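Local coordinates for Alpha/beta hydrolase (Enterobacter asburiae, PDB 6KMO) that hydrolyses ester bonds as the esterase or lipase CinB, an enzyme of the alpha/beta hydrolase fold, at the interface of chains A and B. Residues are numbered along the deposited sequence; one frame, centred on the assembly and turned at random. Chains: chain A/B, Alpha/beta hydrolase.

Contact 1: the interface of chains A and B. Residues chain A 281, 284-285, 288, 301; chain B 24, 275, 303.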
# COMPACT_ATOMS: atom_id res chain seq x y z
N ASP A 281 -5.84 13.87 -4.73
CA ASP A 281 -6.15 13.70 -6.15
C ASP A 281 -4.97 14.09 -7.03
O ASP A 281 -4.68 13.40 -8.02
CB ASP A 281 -7.39 14.49 -6.51
CG ASP A 281 -8.67 13.83 -6.04
OD1 ASP A 281 -8.64 12.69 -5.52
OD2 ASP A 281 -9.72 14.49 -6.23
N GLU A 284 -2.43 11.17 -6.96
CA GLU A 284 -2.86 10.05 -7.79
C GLU A 284 -2.82 10.41 -9.28
O GLU A 284 -2.40 9.59 -10.10
CB GLU A 284 -4.25 9.58 -7.34
CG GLU A 284 -4.21 9.09 -5.90
CD GLU A 284 -5.49 8.53 -5.35
OE1 GLU A 284 -6.49 8.37 -6.09
OE2 GLU A 284 -5.49 8.21 -4.13
N ALA A 285 -3.21 11.64 -9.62
CA ALA A 285 -3.17 12.04 -11.03
C ALA A 285 -1.75 12.06 -11.55
O ALA A 285 -1.49 11.67 -12.70
CB ALA A 285 -3.82 13.41 -11.19
N ARG A 288 -0.75 8.60 -12.56
CA ARG A 288 -1.29 8.18 -13.85
C ARG A 288 -0.51 8.78 -15.00
O ARG A 288 -0.28 8.11 -16.01
CB ARG A 288 -2.78 8.55 -13.96
CG ARG A 288 -3.66 8.04 -12.81
CD ARG A 288 -5.12 8.16 -13.16
NE ARG A 288 -5.97 8.18 -11.97
CZ ARG A 288 -6.48 7.12 -11.37
NH1 ARG A 288 -6.26 5.88 -11.83
NH2 ARG A 288 -7.22 7.33 -10.28
N ARG A 301 -3.21 4.26 -2.20
CA ARG A 301 -4.00 5.11 -1.33
C ARG A 301 -4.24 4.38 -0.01
O ARG A 301 -4.73 3.24 -0.01
CB ARG A 301 -5.35 5.43 -1.98
CG ARG A 301 -6.28 6.28 -1.13
CD ARG A 301 -7.69 6.32 -1.67
NE ARG A 301 -7.78 7.14 -2.86
CZ ARG A 301 -8.90 7.63 -3.36
NH1 ARG A 301 -10.05 7.35 -2.78
NH2 ARG A 301 -8.87 8.40 -4.44
N ASN B 24 -9.53 13.04 -11.31
CA ASN B 24 -8.89 11.80 -10.88
C ASN B 24 -9.78 10.59 -11.18
O ASN B 24 -10.20 9.84 -10.30
CB ASN B 24 -8.53 11.89 -9.40
CG ASN B 24 -7.67 10.73 -8.93
OD1 ASN B 24 -6.92 10.12 -9.71
ND2 ASN B 24 -7.76 10.43 -7.64
N GLU B 275 -8.32 -0.61 -7.57
CA GLU B 275 -9.13 0.56 -7.87
C GLU B 275 -10.28 0.23 -8.82
O GLU B 275 -11.37 0.79 -8.66
CB GLU B 275 -8.26 1.68 -8.45
CG GLU B 275 -9.04 2.91 -8.82
CD GLU B 275 -8.23 3.96 -9.54
OE1 GLU B 275 -7.21 3.64 -10.19
OE2 GLU B 275 -8.65 5.14 -9.48
N ASN B 303 -3.98 1.75 -7.18
CA ASN B 303 -4.62 2.40 -8.32
C ASN B 303 -4.23 1.74 -9.64
O ASN B 303 -3.16 1.15 -9.80
CB ASN B 303 -4.29 3.88 -8.35
CG ASN B 303 -5.30 4.71 -7.59
OD1 ASN B 303 -6.18 4.17 -6.92
ND2 ASN B 303 -5.18 6.03 -7.69
O HOH W 1 -3.13 6.85 -9.55
O HOH W 2 -8.26 5.81 -6.22
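B:Asn24 lies against one side of A helix 280-292 and is gripped at both ends of its amide by A:Asp281, A:Glu284 and A:Arg288. It buries 80 Å² against chain A. Its CG is anti to the backbone N (chi1 -171°), which turns the amide toward those three side chains. B:Asn24 ND2 donates to A:Glu284 OE1 at 2.9 Å. It also gives a longer bond to A:Asp281 OD1, met from above that carboxylate plane. A:Arg288 grips B:Asn24 OD1 side-on with NE and NH2, both from the same face of the amide, NH2 well above its plane.

A:Arg288 buries 36 Å². Its guanidinium also forms an end-on salt bridge with B:Glu275, the two groups nearly coplanar and edge to edge. A:Arg288 NH2 reaches B:Glu275 OE2 at 2.7 Å, and A:Arg288 NH1 reaches B:Glu275 OE1 at 2.9 Å. Both oxygens use their syn lone pairs.

B:Asn303 buries 31 Å². Its ND2 donates to A:Glu284 OE1 at 3.1 Å, with amide and carboxylate planes perpendicular. A:Arg301 holds that carboxylate side-on, NE to A:Glu284 OE2 and NH2 to OE1, which probably fixes its rotation. OE1 thus accepts from A:Arg301, B:Asn24 and B:Asn303. This polar clamp ties a segment near the chain B N-terminus to chain A and probably helps hold the pair together.

Contact 2: the interface of chains A and B. Residues chain A 203, 270, 297-298; chain B 302, 319-320, 323.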
# COMPACT_ATOMS: atom_id res chain seq x y z
N TYR A 203 15.16 4.84 -7.36
CA TYR A 203 13.77 4.77 -6.94
C TYR A 203 13.38 6.08 -6.28
O TYR A 203 14.18 6.66 -5.54
CB TYR A 203 13.56 3.63 -5.94
CG TYR A 203 12.16 3.07 -5.86
CD1 TYR A 203 11.57 2.51 -6.97
CD2 TYR A 203 11.46 3.04 -4.66
CE1 TYR A 203 10.30 1.96 -6.91
CE2 TYR A 203 10.19 2.49 -4.59
CZ TYR A 203 9.61 1.96 -5.71
OH TYR A 203 8.36 1.38 -5.63
N LEU A 270 7.23 5.10 -6.30
CA LEU A 270 6.12 4.74 -5.43
C LEU A 270 5.50 6.05 -4.95
O LEU A 270 6.23 6.92 -4.45
CB LEU A 270 6.59 3.94 -4.23
CG LEU A 270 5.54 3.72 -3.13
CD1 LEU A 270 4.37 2.88 -3.62
CD2 LEU A 270 6.17 3.04 -1.93
N VAL A 297 5.54 2.74 -12.07
CA VAL A 297 4.99 3.51 -10.96
C VAL A 297 3.89 2.72 -10.25
O VAL A 297 3.03 2.09 -10.89
CB VAL A 297 4.52 4.91 -11.40
CG1 VAL A 297 3.47 4.80 -12.49
CG2 VAL A 297 3.99 5.68 -10.23
N THR A 298 3.92 2.77 -8.93
CA THR A 298 2.91 2.19 -8.05
C THR A 298 2.26 3.33 -7.29
O THR A 298 2.98 4.19 -6.75
CB THR A 298 3.56 1.23 -7.06
OG1 THR A 298 4.21 0.17 -7.77
CG2 THR A 298 2.54 0.62 -6.13
N TYR B 302 -4.76 -0.05 -4.46
CA TYR B 302 -3.73 0.03 -5.50
C TYR B 302 -4.39 0.56 -6.78
O TYR B 302 -5.27 -0.09 -7.36
CB TYR B 302 -3.03 -1.31 -5.70
CG TYR B 302 -2.10 -1.65 -4.55
CD1 TYR B 302 -2.58 -2.19 -3.38
CD2 TYR B 302 -0.75 -1.33 -4.61
CE1 TYR B 302 -1.75 -2.46 -2.31
CE2 TYR B 302 0.11 -1.63 -3.54
CZ TYR B 302 -0.41 -2.17 -2.39
OH TYR B 302 0.40 -2.43 -1.30
N PRO B 319 4.55 -3.28 -12.68
CA PRO B 319 5.28 -2.71 -11.54
C PRO B 319 4.46 -2.71 -10.25
O PRO B 319 4.97 -3.10 -9.19
CB PRO B 319 5.63 -1.29 -12.02
CG PRO B 319 5.77 -1.45 -13.51
CD PRO B 319 4.73 -2.48 -13.91
N THR B 320 3.19 -2.32 -10.34
CA THR B 320 2.33 -2.28 -9.15
C THR B 320 2.17 -3.66 -8.53
O THR B 320 2.10 -3.77 -7.31
CB THR B 320 0.95 -1.74 -9.54
OG1 THR B 320 1.10 -0.39 -9.95
CG2 THR B 320 -0.04 -1.83 -8.41
N VAL B 323 5.35 -4.59 -6.49
CA VAL B 323 5.41 -3.80 -5.27
C VAL B 323 4.32 -4.24 -4.29
O VAL B 323 4.59 -4.41 -3.09
CB VAL B 323 5.36 -2.30 -5.58
CG1 VAL B 323 5.19 -1.48 -4.31
CG2 VAL B 323 6.64 -1.90 -6.28
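A:Thr298 and B:Val323 meet at a slant, strand side chain against helix side chain. The threonine presents both branches to the valine. The methyl A:Thr298 CG2 touches B:Val323 CG1 at 3.8 Å, and the hydroxyl A:Thr298 OG1 lies 3.5 Å from B:Val323 CB. The OG1 branch sits beside the backbone N (chi1 -60°), which places it over the first turn of the helix. There A:Thr298 OG1 also approaches the backbone, 3.4 Å from B:Thr320 CA.

B:Val323 has its two methyls spread in different directions. CG1 packs on the threonine methyl. B:Val323 CG2 points toward the phenol A:Tyr203 OH, which approaches it from the opposite direction, at 3.8 Å. This is a contact at the end of the ring and not over its face.

B:Thr320 turns its hydroxyl toward the strand backbone. B:Thr320 OG1 lies 3.3 Å from A:Val297 O, a weak hydrogen bond. The ring carbon CB of B:Pro319 stands 4.0 Å from A:Val297 N. The same methyl of A:Thr298, CG2, also nears B:Tyr302 CD2 at 4.1 Å.

The patch is therefore largely a van der Waals surface. It sits where the start of A strand 297-302 packs against the N-terminal turns of B helix 319-335, with A:Tyr203 reaching in from strand 203-207, beyond strand 269-274.

Contact 3: the interface of chains A and B. Residues chain A 298-300, 302; chain B 300-302, 327.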
# COMPACT_ATOMS: atom_id res chain seq x y z
N THR A 298 3.92 2.77 -8.93
CA THR A 298 2.91 2.19 -8.05
C THR A 298 2.26 3.33 -7.29
O THR A 298 2.98 4.19 -6.75
CB THR A 298 3.56 1.23 -7.06
OG1 THR A 298 4.21 0.17 -7.77
CG2 THR A 298 2.54 0.62 -6.13
N VAL A 299 0.93 3.36 -7.24
CA VAL A 299 0.19 4.36 -6.48
C VAL A 299 -0.68 3.64 -5.47
O VAL A 299 -1.55 2.85 -5.85
CB VAL A 299 -0.67 5.25 -7.39
CG1 VAL A 299 -1.43 6.27 -6.55
CG2 VAL A 299 0.20 5.98 -8.43
N THR A 300 -0.45 3.91 -4.18
CA THR A 300 -1.19 3.28 -3.10
C THR A 300 -1.89 4.35 -2.28
O THR A 300 -1.23 5.24 -1.71
CB THR A 300 -0.25 2.51 -2.15
OG1 THR A 300 0.65 1.69 -2.89
CG2 THR A 300 -1.05 1.64 -1.19
N TYR A 302 -3.91 5.02 1.10
CA TYR A 302 -4.14 4.47 2.44
C TYR A 302 -5.43 5.07 2.98
O TYR A 302 -5.54 6.29 3.18
CB TYR A 302 -2.93 4.71 3.36
CG TYR A 302 -1.76 3.81 2.98
CD1 TYR A 302 -0.92 4.14 1.93
CD2 TYR A 302 -1.54 2.62 3.64
CE1 TYR A 302 0.11 3.31 1.55
CE2 TYR A 302 -0.49 1.78 3.27
CZ TYR A 302 0.33 2.14 2.22
OH TYR A 302 1.38 1.33 1.81
N THR B 300 -5.30 -0.62 1.91
CA THR B 300 -4.52 -0.02 0.84
C THR B 300 -5.22 -0.29 -0.49
O THR B 300 -5.41 -1.45 -0.86
CB THR B 300 -3.11 -0.62 0.75
OG1 THR B 300 -2.50 -0.65 2.04
CG2 THR B 300 -2.23 0.20 -0.19
N ARG B 301 -5.56 0.77 -1.20
CA ARG B 301 -6.08 0.68 -2.56
C ARG B 301 -4.92 0.88 -3.53
O ARG B 301 -4.21 1.89 -3.45
CB ARG B 301 -7.14 1.75 -2.80
CG ARG B 301 -7.72 1.79 -4.22
CD ARG B 301 -8.52 3.04 -4.49
NE ARG B 301 -9.78 3.02 -3.78
CZ ARG B 301 -10.79 3.83 -4.04
NH1 ARG B 301 -10.66 4.76 -4.97
NH2 ARG B 301 -11.93 3.68 -3.37
N TYR B 302 -4.76 -0.05 -4.46
CA TYR B 302 -3.73 0.03 -5.50
C TYR B 302 -4.39 0.56 -6.78
O TYR B 302 -5.27 -0.09 -7.36
CB TYR B 302 -3.03 -1.31 -5.70
CG TYR B 302 -2.10 -1.65 -4.55
CD1 TYR B 302 -2.58 -2.19 -3.38
CD2 TYR B 302 -0.75 -1.33 -4.61
CE1 TYR B 302 -1.75 -2.46 -2.31
CE2 TYR B 302 0.11 -1.63 -3.54
CZ TYR B 302 -0.41 -2.17 -2.39
OH TYR B 302 0.40 -2.43 -1.30
N GLN B 327 4.97 -5.63 -0.58
CA GLN B 327 4.43 -4.89 0.55
C GLN B 327 3.54 -5.76 1.44
O GLN B 327 3.57 -5.62 2.68
CB GLN B 327 3.70 -3.65 0.04
CG GLN B 327 4.67 -2.63 -0.53
CD GLN B 327 3.98 -1.36 -0.99
OE1 GLN B 327 2.83 -1.39 -1.44
NE2 GLN B 327 4.68 -0.24 -0.88
O HOH W 3 2.82 2.00 -0.56
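A:Thr300 pairs with B:Tyr302, and A:Tyr302 with B:Thr300, as antiparallel beta bridges between the two copies of strand 297-302. The strands have extended backbones, with phi/psi of -121/120° at A:Thr300.

In each pair the threonine and tyrosine side chains lie side by side and point the same way. The methyl CG2 of A:Thr300 sits over the rim of one face of the ring, 4.0 Å from B:Tyr302 CZ. The hydroxyl A:Thr300 OG1 sits beside the backbone N (chi1 -47°), 3.4 Å from the ring carbon B:Tyr302 CE2, and the methyl is anti to that N. B:Thr300 meets the other ring in the same way, its CG2 4.0 Å from A:Tyr302 CZ. The two threonine methyls face each other across the two-fold, but they are modelled too close together and their positions are doubtful.

B:Tyr302 OH donates to B:Gln327 OE1 at 2.6 Å, which helps fix the phenol end. The amide nitrogen B:Gln327 NE2 contacts water 3 at 2.9 Å. Water 3 lies 2.9 Å from A:Tyr302 OH and 3.2 Å from A:Thr300 OG1, and so links the chains.

Edge pairing probably extends the beta-sheet across the two-fold of the deposited pair; the structure alone does not show whether this pair is the biological unit.

Contact 4: the interface of chains A and B. Residues chain A 8, 13; chain B 146-147, 150, 192, 196, 252.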
# COMPACT_ATOMS: atom_id res chain seq x y z
N LEU A 8 -22.06 -24.18 11.83
CA LEU A 8 -21.65 -23.13 10.92
C LEU A 8 -22.82 -22.51 10.18
O LEU A 8 -22.77 -21.32 9.84
CB LEU A 8 -20.65 -23.68 9.91
CG LEU A 8 -19.31 -24.15 10.49
CD1 LEU A 8 -18.36 -24.59 9.38
CD2 LEU A 8 -18.67 -23.12 11.35
N PHE A 13 -24.03 -17.70 13.82
CA PHE A 13 -23.33 -16.85 12.87
C PHE A 13 -24.25 -15.96 12.05
O PHE A 13 -23.80 -15.33 11.08
CB PHE A 13 -22.47 -17.73 11.96
CG PHE A 13 -21.36 -18.44 12.69
CD1 PHE A 13 -20.22 -17.75 13.10
CD2 PHE A 13 -21.46 -19.78 12.99
CE1 PHE A 13 -19.23 -18.38 13.78
CE2 PHE A 13 -20.46 -20.42 13.67
CZ PHE A 13 -19.33 -19.72 14.06
N PHE B 146 -21.50 -23.98 0.45
CA PHE B 146 -21.29 -23.47 1.80
C PHE B 146 -21.91 -24.45 2.80
O PHE B 146 -23.02 -24.94 2.56
CB PHE B 146 -21.94 -22.09 1.91
CG PHE B 146 -21.88 -21.46 3.27
CD1 PHE B 146 -22.94 -21.60 4.16
CD2 PHE B 146 -20.79 -20.69 3.66
CE1 PHE B 146 -22.93 -21.00 5.39
CE2 PHE B 146 -20.77 -20.08 4.89
CZ PHE B 146 -21.84 -20.23 5.78
N PRO B 147 -21.25 -24.74 3.93
CA PRO B 147 -19.97 -24.23 4.43
C PRO B 147 -18.83 -25.25 4.37
O PRO B 147 -17.93 -25.20 5.21
CB PRO B 147 -20.30 -23.95 5.89
CG PRO B 147 -21.14 -25.17 6.25
CD PRO B 147 -21.95 -25.50 4.99
N ILE B 150 -15.15 -23.64 3.93
CA ILE B 150 -14.70 -22.86 5.08
C ILE B 150 -14.48 -23.73 6.30
O ILE B 150 -13.67 -23.40 7.17
CB ILE B 150 -15.59 -21.63 5.37
CG1 ILE B 150 -17.04 -22.03 5.68
CG2 ILE B 150 -15.51 -20.65 4.20
CD1 ILE B 150 -17.71 -21.08 6.66
N GLN B 192 -14.61 -18.05 12.73
CA GLN B 192 -14.75 -19.35 13.38
C GLN B 192 -13.80 -19.46 14.56
O GLN B 192 -14.18 -19.90 15.65
CB GLN B 192 -14.47 -20.47 12.38
CG GLN B 192 -15.57 -20.70 11.36
CD GLN B 192 -15.17 -21.74 10.36
OE1 GLN B 192 -15.21 -22.94 10.65
NE2 GLN B 192 -14.75 -21.31 9.19
N PHE B 196 -14.85 -20.22 18.42
CA PHE B 196 -14.43 -21.51 18.97
C PHE B 196 -13.22 -21.40 19.90
O PHE B 196 -12.67 -22.43 20.32
CB PHE B 196 -14.15 -22.48 17.82
CG PHE B 196 -15.33 -22.71 16.91
CD1 PHE B 196 -16.63 -22.63 17.38
CD2 PHE B 196 -15.13 -22.98 15.56
CE1 PHE B 196 -17.71 -22.84 16.53
CE2 PHE B 196 -16.20 -23.20 14.71
CZ PHE B 196 -17.49 -23.13 15.19
N LEU B 252 -20.15 -15.82 8.15
CA LEU B 252 -19.11 -16.67 7.60
C LEU B 252 -19.13 -16.71 6.08
O LEU B 252 -18.21 -17.29 5.47
CB LEU B 252 -19.23 -18.09 8.15
CG LEU B 252 -19.18 -18.22 9.67
CD1 LEU B 252 -19.25 -19.69 10.08
CD2 LEU B 252 -17.92 -17.58 10.21
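The ring of A:Phe13 has B:Leu252 CD1 over the centre of one face, 3.5 Å from its centroid, as a CH-pi contact. The leucine also spreads along the ring, with B:Leu252 CD2 3.7 Å from A:Phe13 CD1. At the far end of the ring, A:Phe13 CZ meets B:Phe196 CZ at 4.0 Å, the two side chains running roughly at right angles. Within chain B, the ring of B:Phe146 has B:Pro147 CB over one face. That proline follows a cis peptide bond.

A:Leu8 buries 62 Å² on chain B. Its CG lies beside the backbone N (chi1 -65°), which directs the branched end toward B:Gln192. Both methyls meet B:Gln192 OE1. A:Leu8 CD2 also touches B:Leu252 CD1 at 3.7 Å and is near B:Phe196 CZ. Closer to the backbone, A:Leu8 CB rests 4.0 Å from B:Pro147 CG.

This is an apolar site for the N-terminal segment of chain A, which reaches over the surface of chain B. The stretch resembles a signal peptide, so the contact may be absent from a processed enzyme. B:Gln192 is turned by a bond within its own chain. B:Gln192 NE2 donates to B:Ile150 O at 3.1 Å, nearly straight (175° at H), and B:Gln192 OE1 is placed 3.5 Å from A:Leu8 CD2.

Contacts 1, 2 and 3 lie close together. Between C-alpha centres, contact 2 is about 8 Å from contact 3. Contact 1 is about 9 Å from contact 3 and about 12 Å from contact 2. Contacts 2 and 3 share A:Thr298 and B:Tyr302. Strand 297-302 enters all three, and helix 319-335 enters contacts 2 and 3. Contact 4 stands apart, its centre about 31 Å from that of contact 3. It uses the N-terminal segment of chain A; the same segment in chain B supplies B:Asn24 to contact 1. Two-fold symmetry repeats every contact. The strand junction may stabilise a dimer, but the signal-like arms of contact 4 may be lost on processing.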